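Side-chain contacts in N-acetylmuramoyl-L-alanine amidase (Mycolicibacterium smegmatis, PDB 7AGM), which probably cleaves the amide bond between N-acetylmuramic acid and L-alanine in peptidoglycan, as a zinc-dependent hydrolase of the Amidase_3 family: residues S166-A169 / G170-L173; D206-V209 / R210-G214. All coordinates share one frame; numbering follows the deposited sequence.

Interaction 1: S166-A169 / G170-L173; sequences SDIA and GLNL
The flat carboxamide of Asn-172 meets Ser-166 O at its edge and Ile-168 O over one face, at the start of the short helix 169-173, where Ile-168 holds the N-cap position. At the nitrogen edge, ND2 donates to Ser-166 O (2.9 Å), and this acceptor lies close to the amide plane, 13° out of it. Seen from the carbonyl of Ser-166 the fit is less ideal, for the donor stands above that group's plane. Ile-168 O sits almost directly above the amide carbon, 3.2 Å from Asn-172 CG, and on the same face a water accepts from Ile-168 N and donates to Asn-172 OD1 (2.8 Å). The rest of the edge is held by residues of another loop: Thr-31 O accepts from ND2 and Arg-33 NH2 donates to OD1. With partners at both its oxygen and its nitrogen, the amide has its flip state fixed and ties the turn after strand 162-165 to the helix that follows.

Ile-168 O also takes the helical bond from Asn-172 N, 2.9 Å and nearly straight at 167°. The side chain folds over the same carbonyl without a second bond to it, because CG swings back beside its own backbone N (chi1 -65°), laying the amide face over Ile-168 O. On the apolar side Ile-168 and Leu-171 lie alongside each other, with Ile-168 CB 3.9 Å from Leu-171 CD1; Leu-121 and Leu-180 of the central sheet pack against both. The Ile-168 side chain lies about 8 Å from the bound zinc ion, so this cap is near the metal site without contributing a ligand. One turn on, Leu-173 CG rests 3.3 Å from Ala-169 O, the carbonyl that accepts from Leu-173 N.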
ATOM      1  N   SER A 166      -8.714  10.028  -6.429  1.00 16.47           N
ATOM      2  CA  SER A 166     -10.039   9.496  -6.729  1.00 17.56           C
ATOM      3  C   SER A 166     -10.012   8.316  -7.692  1.00 17.45           C
ATOM      4  O   SER A 166     -11.066   7.719  -7.945  1.00 17.81           O
ATOM      5  CB  SER A 166     -10.957  10.595  -7.290  1.00 18.71           C
ATOM      6  OG  SER A 166     -10.529  11.036  -8.568  1.00 20.08           O
ATOM      7  N   ASP A 167      -8.845   7.951  -8.224  1.00 18.00           N
ATOM      8  CA  ASP A 167      -8.760   7.001  -9.324  1.00 17.49           C
ATOM      9  C   ASP A 167      -8.297   5.607  -8.913  1.00 16.88           C
ATOM     10  O   ASP A 167      -8.098   4.767  -9.793  1.00 18.97           O
ATOM     11  CB  ASP A 167      -7.836   7.538 -10.425  1.00 18.43           C
ATOM     12  CG  ASP A 167      -6.419   7.799  -9.930  1.00 22.49           C
ATOM     13  OD1 ASP A 167      -6.253   8.373  -8.837  1.00 22.64           O
ATOM     14  OD2 ASP A 167      -5.456   7.439 -10.642  1.00 27.59           O
ATOM     15  N   ILE A 168      -8.129   5.330  -7.616  1.00 15.54           N
ATOM     16  CA  ILE A 168      -7.634   4.033  -7.147  1.00 15.15           C
ATOM     17  C   ILE A 168      -8.834   3.206  -6.693  1.00 15.13           C
ATOM     18  O   ILE A 168      -9.462   3.518  -5.673  1.00 14.72           O
ATOM     19  CB  ILE A 168      -6.617   4.180  -6.004  1.00 16.21           C
ATOM     20  CG1 ILE A 168      -5.467   5.129  -6.377  1.00 18.97           C
ATOM     21  CG2 ILE A 168      -6.094   2.791  -5.575  1.00 15.49           C
ATOM     22  CD1 ILE A 168      -4.717   4.735  -7.628  1.00 19.88           C
ATOM     23  N   ALA A 169      -9.137   2.127  -7.426  1.00 16.29           N
ATOM     24  CA  ALA A 169     -10.308   1.310  -7.108  1.00 16.96           C
ATOM     25  C   ALA A 169     -10.245   0.745  -5.691  1.00 16.37           C
ATOM     26  O   ALA A 169     -11.254   0.726  -4.976  1.00 17.37           O
ATOM     27  CB  ALA A 169     -10.463   0.187  -8.139  1.00 18.40           C
ATOM     28  N   GLY A 170      -9.073   0.272  -5.263  1.00 15.56           N
ATOM     29  CA  GLY A 170      -8.974  -0.313  -3.934  1.00 16.16           C
ATOM     30  C   GLY A 170      -9.275   0.675  -2.823  1.00 15.74           C
ATOM     31  O   GLY A 170      -9.851   0.305  -1.795  1.00 16.36           O
ATOM     32  N   LEU A 171      -8.897   1.943  -3.009  1.00 14.49           N
ATOM     33  CA  LEU A 171      -9.234   2.993  -2.052  1.00 14.13           C
ATOM     34  C   LEU A 171     -10.696   3.409  -2.167  1.00 14.05           C
ATOM     35  O   LEU A 171     -11.391   3.539  -1.151  1.00 14.90           O
ATOM     36  CB  LEU A 171      -8.314   4.199  -2.267  1.00 13.75           C
ATOM     37  CG  LEU A 171      -6.846   3.966  -1.875  1.00 13.30           C
ATOM     38  CD1 LEU A 171      -6.012   5.170  -2.280  1.00 13.98           C
ATOM     39  CD2 LEU A 171      -6.671   3.683  -0.393  1.00 14.26           C
ATOM     40  N   ASN A 172     -11.194   3.584  -3.393  1.00 13.15           N
ATOM     41  CA  ASN A 172     -12.581   4.015  -3.564  1.00 13.02           C
ATOM     42  C   ASN A 172     -13.549   3.013  -2.951  1.00 12.84           C
ATOM     43  O   ASN A 172     -14.595   3.393  -2.413  1.00 13.60           O
ATOM     44  CB  ASN A 172     -12.912   4.148  -5.049  1.00 13.20           C
ATOM     45  CG  ASN A 172     -12.125   5.230  -5.740  1.00 13.23           C
ATOM     46  OD1 ASN A 172     -11.619   6.156  -5.108  1.00 14.32           O
ATOM     47  ND2 ASN A 172     -12.055   5.143  -7.062  1.00 14.40           N
ATOM     48  N   LEU A 173     -13.236   1.728  -3.055  1.00 13.61           N
ATOM     49  CA  LEU A 173     -14.190   0.697  -2.673  1.00 14.45           C
ATOM     50  C   LEU A 173     -14.076   0.277  -1.214  1.00 14.26           C
ATOM     51  O   LEU A 173     -14.952  -0.451  -0.728  1.00 15.08           O
ATOM     52  CB  LEU A 173     -14.047  -0.522  -3.595  1.00 16.16           C
ATOM     53  CG  LEU A 173     -14.431  -0.303  -5.065  1.00 16.72           C
ATOM     54  CD1 LEU A 173     -13.894  -1.415  -5.962  1.00 18.04           C
ATOM     55  CD2 LEU A 173     -15.948  -0.180  -5.201  1.00 16.29           C
TER
HETATM   56  O   HOH W   1      -8.810   6.600  -5.091  1.00 15.03           O

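Interaction 2: D206-V209 / R210-G214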
ATOM      1  N   ASP A 206       9.740  -1.543   8.338  1.00 15.61           N
ATOM      2  CA  ASP A 206       9.765  -1.042   9.710  1.00 16.10           C
ATOM      3  C   ASP A 206       8.998   0.268   9.821  1.00 15.33           C
ATOM      4  O   ASP A 206       8.273   0.491  10.796  1.00 15.63           O
ATOM      5  CB  ASP A 206      11.208  -0.827  10.172  1.00 18.47           C
ATOM      6  CG  ASP A 206      11.961  -2.120  10.406  1.00 20.87           C
ATOM      7  OD1 ASP A 206      11.333  -3.189  10.524  1.00 20.65           O
ATOM      8  OD2 ASP A 206      13.203  -2.052  10.489  1.00 22.84           O
ATOM      9  N   ALA A 207       9.158   1.151   8.833  1.00 14.91           N
ATOM     10  CA  ALA A 207       8.453   2.430   8.854  1.00 15.05           C
ATOM     11  C   ALA A 207       6.954   2.236   8.665  1.00 15.39           C
ATOM     12  O   ALA A 207       6.142   2.882   9.343  1.00 15.83           O
ATOM     13  CB  ALA A 207       9.018   3.332   7.756  1.00 16.05           C
ATOM     14  N   ILE A 208       6.568   1.355   7.741  1.00 14.20           N
ATOM     15  CA  ILE A 208       5.150   1.073   7.536  1.00 13.70           C
ATOM     16  C   ILE A 208       4.523   0.498   8.804  1.00 13.34           C
ATOM     17  O   ILE A 208       3.412   0.882   9.193  1.00 13.42           O
ATOM     18  CB  ILE A 208       4.960   0.167   6.303  1.00 13.74           C
ATOM     19  CG1 ILE A 208       5.394   0.925   5.040  1.00 14.60           C
ATOM     20  CG2 ILE A 208       3.507  -0.346   6.229  1.00 14.05           C
ATOM     21  CD1 ILE A 208       5.449   0.058   3.781  1.00 15.37           C
ATOM     22  N   VAL A 209       5.236  -0.412   9.480  1.00 13.87           N
ATOM     23  CA  VAL A 209       4.731  -0.991  10.724  1.00 13.65           C
ATOM     24  C   VAL A 209       4.511   0.084  11.783  1.00 14.66           C
ATOM     25  O   VAL A 209       3.497   0.070  12.495  1.00 15.71           O
ATOM     26  CB  VAL A 209       5.670  -2.110  11.219  1.00 15.00           C
ATOM     27  CG1 VAL A 209       5.304  -2.530  12.630  1.00 15.97           C
ATOM     28  CG2 VAL A 209       5.607  -3.305  10.281  1.00 16.89           C
ATOM     29  N   ARG A 210       5.438   1.040  11.900  1.00 14.76           N
ATOM     30  CA  ARG A 210       5.240   2.133  12.852  1.00 15.94           C
ATOM     31  C   ARG A 210       3.988   2.931  12.515  1.00 14.92           C
ATOM     32  O   ARG A 210       3.231   3.323  13.412  1.00 15.90           O
ATOM     33  CB  ARG A 210       6.464   3.050  12.876  1.00 19.00           C
ATOM     34  CG  ARG A 210       7.693   2.426  13.515  1.00 23.48           C
ATOM     35  CD  ARG A 210       8.907   3.338  13.396  1.00 28.78           C
ATOM     36  NE  ARG A 210       8.747   4.571  14.163  1.00 66.06           N
ATOM     37  CZ  ARG A 210       9.614   5.580  14.156  1.00 79.90           C
ATOM     38  NH1 ARG A 210      10.714   5.513  13.416  1.00 67.93           N
ATOM     39  NH2 ARG A 210       9.380   6.661  14.890  1.00 67.22           N
ATOM     40  N   GLY A 211       3.757   3.188  11.226  1.00 14.38           N
ATOM     41  CA  GLY A 211       2.521   3.848  10.820  1.00 14.60           C
ATOM     42  C   GLY A 211       1.280   3.056  11.195  1.00 13.45           C
ATOM     43  O   GLY A 211       0.296   3.614  11.693  1.00 14.16           O
ATOM     44  N   ILE A 212       1.295   1.747  10.929  1.00 13.39           N
ATOM     45  CA  ILE A 212       0.146   0.898  11.247  1.00 13.34           C
ATOM     46  C   ILE A 212      -0.094   0.861  12.749  1.00 14.02           C
ATOM     47  O   ILE A 212      -1.221   1.067  13.218  1.00 14.88           O
ATOM     48  CB  ILE A 212       0.337  -0.518  10.669  1.00 13.39           C
ATOM     49  CG1 ILE A 212       0.391  -0.451   9.143  1.00 13.06           C
ATOM     50  CG2 ILE A 212      -0.777  -1.450  11.165  1.00 15.21           C
ATOM     51  CD1 ILE A 212       0.706  -1.806   8.495  1.00 13.72           C
ATOM     52  N   ALA A 213       0.963   0.595  13.525  1.00 14.44           N
ATOM     53  CA  ALA A 213       0.819   0.483  14.973  1.00 15.70           C
ATOM     54  C   ALA A 213       0.366   1.801  15.586  1.00 16.49           C
ATOM     55  O   ALA A 213      -0.475   1.814  16.498  1.00 18.07           O
ATOM     56  CB  ALA A 213       2.134   0.021  15.598  1.00 17.87           C
ATOM     57  N   GLY A 214       0.906   2.921  15.096  1.00 17.15           N
ATOM     58  CA  GLY A 214       0.490   4.217  15.606  1.00 17.52           C
ATOM     59  C   GLY A 214      -0.975   4.497  15.334  1.00 17.72           C
ATOM     60  O   GLY A 214      -1.694   5.004  16.204  1.00 18.58           O
TER
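Val-209 O receives the N-H of Ala-213 at 2.8 Å and 173°, the shortest hydrogen bond across this contact and a good example of the i to i+4 pattern of an alpha-helix. The segment is the middle of helix 198-219, which packs on the mixed sheet of this amidase fold. The neighbouring bonds follow the same spacing, among them Ile-212 N to Ile-208 O at 2.9 Å.

Side chains one turn apart divide the helix into a buried and an open flank. Ile-208 and Ile-212 have nearly the same torsions but cross obliquely, so that only a branch of one meets the tip of the other: Ile-208 CG2 touches Ile-212 CD1 at 3.9 Å. In Ile-212, CG1 turns beside its own backbone N (chi1 -64°), which carries it back along the helix to 3.3 Å from Ile-208 O. Together the two isoleucines face Ile-106 and Val-104 of strand 102-109 and share Met-142 of helix 134-148, while Val-209 leans on Val-63 and Ala-66 of helix 52-69.

The exposed flank belongs to Asp-206 and Arg-210, which do not pair through their charges. Asp-206 OD1 is instead bonded to Gln-202, a turn earlier. The aliphatic stem of Arg-210 runs past the preceding turn before a bend at chi3 (66°) leads its guanidinium group away; on the way Arg-210 CG passes 3.4 Å from Asp-206 O, the carbonyl that accepts from Arg-210 N.

Overall arrangement
Interaction 1 comes first along the chain and interaction 2 follows, with strand 178-185 and helix 189-196 between them. Their centres are 22 Å apart, their nearest atoms about 13 Å, and they lie on opposite sides of the chain's centre without touching. What joins them is the mixed sheet: interaction 1 packs against strands 119-123 and 178-185, whereas interaction 2, on helix 198-219, packs against strand 102-109, which also carries the zinc ligand His-107. The side chain of Ile-208 is farther from the zinc ion, about 12 Å, than that of Ile-168. A helix start near the metal site and a long packing helix thus illustrate two local uses of i to i+4 spacing in one fold.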